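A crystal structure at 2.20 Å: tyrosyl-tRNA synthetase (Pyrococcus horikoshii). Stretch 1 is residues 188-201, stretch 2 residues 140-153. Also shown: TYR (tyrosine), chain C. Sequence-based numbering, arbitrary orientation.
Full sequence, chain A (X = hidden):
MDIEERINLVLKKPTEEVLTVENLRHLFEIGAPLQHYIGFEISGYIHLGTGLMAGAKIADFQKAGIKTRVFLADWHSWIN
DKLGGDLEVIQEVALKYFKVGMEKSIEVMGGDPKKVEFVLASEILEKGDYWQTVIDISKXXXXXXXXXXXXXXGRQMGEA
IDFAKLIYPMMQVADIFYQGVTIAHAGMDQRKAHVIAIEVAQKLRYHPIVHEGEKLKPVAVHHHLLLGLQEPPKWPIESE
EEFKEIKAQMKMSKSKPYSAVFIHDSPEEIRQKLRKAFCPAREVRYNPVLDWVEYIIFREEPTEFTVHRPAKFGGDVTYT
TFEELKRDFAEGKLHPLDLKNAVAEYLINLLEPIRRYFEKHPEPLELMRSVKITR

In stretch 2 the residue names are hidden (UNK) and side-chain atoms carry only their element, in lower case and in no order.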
# COMPACT_ATOMS: atom_id res chain seq x y z
N MET A 188 -3.10 4.28 -24.16
CA MET A 188 -3.74 2.96 -24.08
C MET A 188 -3.14 1.95 -23.10
O MET A 188 -3.87 1.10 -22.59
CB MET A 188 -3.78 2.31 -25.47
CG MET A 188 -4.99 2.69 -26.32
SD MET A 188 -6.54 2.10 -25.63
CE MET A 188 -6.50 0.36 -26.06
N ASP A 189 -1.84 2.03 -22.84
CA ASP A 189 -1.21 1.08 -21.93
C ASP A 189 -1.54 1.30 -20.45
O ASP A 189 -1.14 0.51 -19.59
CB ASP A 189 0.32 1.04 -22.13
CG ASP A 189 0.98 2.42 -22.03
OD1 ASP A 189 0.33 3.41 -21.66
OD2 ASP A 189 2.19 2.50 -22.33
N GLN A 190 -2.28 2.36 -20.15
CA GLN A 190 -2.67 2.64 -18.78
C GLN A 190 -4.13 2.24 -18.53
O GLN A 190 -4.62 2.40 -17.42
CB GLN A 190 -2.55 4.13 -18.49
CG GLN A 190 -1.17 4.71 -18.74
CD GLN A 190 -0.13 4.01 -17.92
OE1 GLN A 190 -0.19 4.02 -16.68
NE2 GLN A 190 0.84 3.40 -18.59
N ARG A 191 -4.81 1.72 -19.55
CA ARG A 191 -6.23 1.39 -19.43
C ARG A 191 -6.64 0.50 -18.28
O ARG A 191 -7.75 0.63 -17.74
CB ARG A 191 -6.78 0.82 -20.76
CG ARG A 191 -6.39 -0.63 -21.05
CD ARG A 191 -6.89 -1.03 -22.43
NE ARG A 191 -8.35 -0.90 -22.54
CZ ARG A 191 -9.21 -1.79 -22.06
NH1 ARG A 191 -10.51 -1.59 -22.19
NH2 ARG A 191 -8.77 -2.90 -21.46
N LYS A 192 -5.77 -0.41 -17.87
CA LYS A 192 -6.11 -1.29 -16.76
C LYS A 192 -6.44 -0.52 -15.49
O LYS A 192 -7.38 -0.88 -14.77
CB LYS A 192 -4.97 -2.26 -16.47
CG LYS A 192 -4.87 -3.41 -17.47
CD LYS A 192 -3.65 -4.26 -17.17
CE LYS A 192 -3.50 -5.38 -18.18
NZ LYS A 192 -2.28 -6.18 -17.85
N ALA A 193 -5.68 0.53 -15.22
CA ALA A 193 -5.92 1.33 -14.01
C ALA A 193 -7.27 2.02 -14.08
O ALA A 193 -7.95 2.20 -13.07
CB ALA A 193 -4.80 2.37 -13.85
N HIS A 194 -7.65 2.42 -15.29
CA HIS A 194 -8.92 3.11 -15.48
C HIS A 194 -10.10 2.14 -15.40
O HIS A 194 -11.17 2.50 -14.92
CB HIS A 194 -8.87 3.88 -16.80
CG HIS A 194 -7.90 5.04 -16.78
ND1 HIS A 194 -7.56 5.76 -17.90
CD2 HIS A 194 -7.24 5.61 -15.74
CE1 HIS A 194 -6.73 6.73 -17.56
NE2 HIS A 194 -6.52 6.67 -16.26
N VAL A 195 -9.90 0.89 -15.84
CA VAL A 195 -10.97 -0.10 -15.75
C VAL A 195 -11.26 -0.36 -14.26
O VAL A 195 -12.41 -0.53 -13.85
CB VAL A 195 -10.59 -1.42 -16.46
CG1 VAL A 195 -11.68 -2.48 -16.25
CG2 VAL A 195 -10.39 -1.17 -17.95
N ILE A 196 -10.21 -0.39 -13.44
CA ILE A 196 -10.38 -0.61 -12.01
C ILE A 196 -11.07 0.62 -11.40
O ILE A 196 -12.00 0.50 -10.61
CB ILE A 196 -9.01 -0.84 -11.32
CG1 ILE A 196 -8.41 -2.17 -11.80
CG2 ILE A 196 -9.19 -0.84 -9.81
CD1 ILE A 196 -6.94 -2.36 -11.43
N ALA A 197 -10.62 1.81 -11.79
CA ALA A 197 -11.21 3.04 -11.29
C ALA A 197 -12.73 3.05 -11.54
O ALA A 197 -13.51 3.40 -10.67
CB ALA A 197 -10.57 4.24 -11.98
N ILE A 198 -13.13 2.65 -12.74
CA ILE A 198 -14.54 2.62 -13.08
C ILE A 198 -15.29 1.59 -12.25
O ILE A 198 -16.40 1.86 -11.80
CB ILE A 198 -14.72 2.37 -14.59
CG1 ILE A 198 -14.27 3.62 -15.36
CG2 ILE A 198 -16.16 2.05 -14.92
CD1 ILE A 198 -14.09 3.40 -16.86
N GLU A 199 -14.67 0.43 -12.02
CA GLU A 199 -15.27 -0.63 -11.20
C GLU A 199 -15.50 -0.23 -9.72
O GLU A 199 -16.53 -0.58 -9.14
CB GLU A 199 -14.39 -1.88 -11.21
CG GLU A 199 -14.66 -2.85 -12.36
CD GLU A 199 -13.61 -3.95 -12.45
OE1 GLU A 199 -13.13 -4.41 -11.39
OE2 GLU A 199 -13.27 -4.36 -13.59
N VAL A 200 -14.55 0.48 -9.12
CA VAL A 200 -14.70 0.86 -7.71
C VAL A 200 -15.31 2.23 -7.44
O VAL A 200 -15.61 2.55 -6.29
CB VAL A 200 -13.32 0.83 -6.98
CG1 VAL A 200 -12.63 -0.53 -7.19
CG2 VAL A 200 -12.43 1.99 -7.49
N ALA A 201 -15.51 3.02 -8.49
CA ALA A 201 -16.04 4.39 -8.32
C ALA A 201 -17.20 4.57 -7.35
O ALA A 201 -17.16 5.44 -6.47
CB ALA A 201 -16.42 4.97 -9.68
N UNK A 140 -11.32 -2.81 -2.15
CA UNK A 140 -12.21 -3.29 -3.21
C UNK A 140 -11.50 -3.89 -4.41
O UNK A 140 -12.12 -4.08 -5.45
c UNK A 140 -13.10 -2.15 -3.71
n UNK A 140 -15.13 -2.22 -2.41
o UNK A 140 -13.64 -0.62 -1.95
c UNK A 140 -13.99 -1.59 -2.62
N UNK A 141 -10.21 -4.18 -4.26
CA UNK A 141 -9.42 -4.75 -5.33
C UNK A 141 -8.59 -5.90 -4.78
O UNK A 141 -7.98 -5.78 -3.72
c UNK A 141 -7.74 -4.28 -7.14
c UNK A 141 -8.46 -3.69 -5.94
c UNK A 141 -9.23 -2.44 -6.32
N UNK A 142 -8.57 -7.02 -5.49
CA UNK A 142 -7.80 -8.16 -5.02
C UNK A 142 -6.33 -8.02 -5.35
O UNK A 142 -5.95 -7.30 -6.27
o UNK A 142 -8.05 -9.41 -7.08
c UNK A 142 -8.28 -9.47 -5.66
c UNK A 142 -9.78 -9.68 -5.39
N UNK A 143 -5.51 -8.72 -4.58
CA UNK A 143 -4.07 -8.71 -4.79
C UNK A 143 -3.80 -9.18 -6.22
O UNK A 143 -3.00 -8.58 -6.94
c UNK A 143 -3.40 -9.67 -3.80
c UNK A 143 -1.93 -10.01 -4.04
c UNK A 143 -1.10 -8.73 -4.07
c UNK A 143 -1.44 -10.95 -2.95
N UNK A 144 -4.47 -10.25 -6.62
CA UNK A 144 -4.29 -10.81 -7.96
C UNK A 144 -4.58 -9.77 -9.03
O UNK A 144 -3.88 -9.69 -10.04
c UNK A 144 -5.20 -12.03 -8.16
o UNK A 144 -6.56 -11.65 -8.17
N UNK A 145 -5.61 -8.97 -8.81
CA UNK A 145 -5.99 -7.93 -9.75
C UNK A 145 -4.87 -6.88 -9.82
O UNK A 145 -4.47 -6.46 -10.90
n UNK A 145 -8.65 -6.02 -12.65
n UNK A 145 -10.80 -6.05 -11.78
c UNK A 145 -7.31 -7.29 -9.31
c UNK A 145 -8.10 -6.95 -11.67
c UNK A 145 -9.92 -5.61 -12.68
c UNK A 145 -7.90 -6.31 -10.30
n UNK A 145 -10.31 -4.75 -13.62
N UNK A 146 -4.34 -6.47 -8.67
CA UNK A 146 -3.27 -5.49 -8.66
C UNK A 146 -2.05 -6.05 -9.38
O UNK A 146 -1.40 -5.35 -10.16
c UNK A 146 -2.85 -5.10 -7.22
c UNK A 146 -4.04 -4.50 -6.47
c UNK A 146 -1.67 -4.11 -7.28
N UNK A 147 -1.73 -7.31 -9.12
CA UNK A 147 -0.58 -7.96 -9.75
C UNK A 147 -0.71 -7.89 -11.27
O UNK A 147 0.28 -7.68 -11.97
s UNK A 147 -0.15 -11.29 -7.29
c UNK A 147 1.24 -12.02 -8.14
c UNK A 147 -0.03 -9.58 -7.86
c UNK A 147 -0.48 -9.41 -9.30
N UNK A 148 -1.93 -8.06 -11.76
CA UNK A 148 -2.20 -8.03 -13.20
C UNK A 148 -2.13 -6.63 -13.79
O UNK A 148 -2.00 -6.48 -15.00
n UNK A 148 -7.52 -10.82 -11.40
c UNK A 148 -3.58 -8.62 -13.51
c UNK A 148 -6.43 -11.11 -12.10
c UNK A 148 -4.97 -10.67 -14.04
n UNK A 148 -5.63 -12.08 -11.69
n UNK A 148 -6.15 -10.43 -13.21
c UNK A 148 -3.67 -10.15 -13.42
N UNK A 149 -2.22 -5.61 -12.95
CA UNK A 149 -2.21 -4.23 -13.45
C UNK A 149 -0.82 -3.60 -13.44
O UNK A 149 -0.64 -2.44 -13.79
o UNK A 149 -2.56 -3.06 -11.35
c UNK A 149 -3.16 -3.38 -12.60
N UNK A 150 0.17 -4.40 -13.05
CA UNK A 150 1.56 -3.99 -12.95
C UNK A 150 2.17 -3.52 -14.29
O UNK A 150 3.15 -2.78 -14.32
c UNK A 150 2.59 -4.04 -10.09
c UNK A 150 2.39 -5.16 -12.35
c UNK A 150 3.13 -5.92 -13.43
c UNK A 150 3.33 -4.62 -11.28
N UNK A 151 1.57 -3.95 -15.39
CA UNK A 151 2.05 -3.57 -16.71
C UNK A 151 1.93 -2.06 -16.99
O UNK A 151 2.63 -1.54 -17.85
o UNK A 151 -0.09 -4.06 -17.79
c UNK A 151 1.50 -5.87 -17.65
c UNK A 151 1.31 -4.36 -17.83
N UNK A 152 1.04 -1.37 -16.27
CA UNK A 152 0.88 0.06 -16.51
C UNK A 152 2.17 0.82 -16.20
O UNK A 152 2.35 1.96 -16.65
c UNK A 152 -0.30 0.70 -15.69
c UNK A 152 -1.62 -0.00 -16.03
c UNK A 152 -0.01 0.63 -14.18
c UNK A 152 -1.13 1.25 -13.32
N UNK A 153 3.07 0.21 -15.43
CA UNK A 153 4.32 0.88 -15.12
C UNK A 153 5.48 0.31 -15.91
O UNK A 153 6.65 0.52 -15.58
s UNK A 153 4.95 -0.27 -11.15
c UNK A 153 5.01 -0.44 -12.99
c UNK A 153 4.60 0.87 -13.61
c UNK A 153 3.41 -0.83 -10.91
N TYR C . 1.58 5.06 -14.87
CA TYR C . 1.79 6.26 -15.74
C TYR C . 2.91 6.00 -16.74
O TYR C . 3.60 4.96 -16.61
CB TYR C . 2.13 7.48 -14.87
CG TYR C . 1.00 7.90 -13.95
CD1 TYR C . -0.23 8.30 -14.46
CD2 TYR C . 1.17 7.90 -12.56
CE1 TYR C . -1.28 8.68 -13.60
CE2 TYR C . 0.14 8.29 -11.70
CZ TYR C . -1.08 8.68 -12.23
OH TYR C . -2.10 9.05 -11.37
OXT TYR C . 3.10 6.84 -17.64
O HOH W 1 -11.57 -4.37 -8.76
O HOH W 2 -8.01 -3.61 -15.03
O HOH W 3 -0.28 -2.18 -19.64

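Position 140 carries two carbons, the second bearing one oxygen and one nitrogen, and its CB lies 3.9 Å from Val 200 CG1: a short amide, Asn 140. Position 141 has one carbon carrying two more, a small apolar fork directed toward Ile 196 and Val 200. This is Val 141, whose CG2 sits 3.8 Å from Ile 196 CG2 and 4.0 Å from Val 200 CG1.

Position 142, one carbon bearing an oxygen and a carbon, is Thr 142, at the N-cap of the helix that follows. Position 143, four carbons forked at the second, is Leu 143, and position 144, one carbon then oxygen, is Ser 144; none of the three touches stretch 1.

Position 145 shows three carbons, a nitrogen, then a carbon with two more nitrogens, a guanidinium reaching Val 195, Ile 196 and Glu 199. It is Arg 145. Arg 145 NH1 donates to Glu 199 OE1 at 2.9 Å and Arg 145 NH2 to Glu 199 OE2 at 3.0 Å, a two-pronged salt bridge made at the guanidinium edge, while Ile 196 CG1 covers one face.

Position 146, one carbon carrying two, points away: Val 146. Position 147, two carbons, sulfur and a last carbon, is Met 147, out of reach. Position 148 has three carbons, a nitrogen and a carbon with two nitrogens, but this end leads away and the backbone O meets Lys 192. It is Arg 148, whose O accepts from Lys 192 NZ at 2.9 Å.

Position 149, one carbon then oxygen, has its CB 4.1 Å from Ile 196 CD1. It is Ser 149, whose OG donates back to Val 146 O at 2.8 Å. Position 150, four carbons forked at the first, points away: Ile 150. Position 151, one carbon with an oxygen and a carbon, faces Lys 192; Thr 151 OG1 accepts from Lys 192 NZ at 3.0 Å.

Position 152, four carbons forked at the first with one arm two carbons long, reaches Asp 189, Gln 190, Lys 192 and Ala 193. It is Ile 152, with the largest covered area of either stretch. Ile 152 O accepts from Gln 190 NE2 at 2.8 Å, while Gln 190 OE1 receives TYR N at 2.7 Å. Position 153, two carbons, sulfur and carbon, points away: Met 153.

Helices 191-200 and 143-148 run at 149°, nearer antiparallel; flanking segments supply much of the rest. Ile 152 packs on Ala 193, and Val 141 against Ile 196 and Val 200. Lys 192, extended beyond chi1, carries its charge to two acceptors.

Stretch 2 (140-153) NVTLSRVMRSITIM
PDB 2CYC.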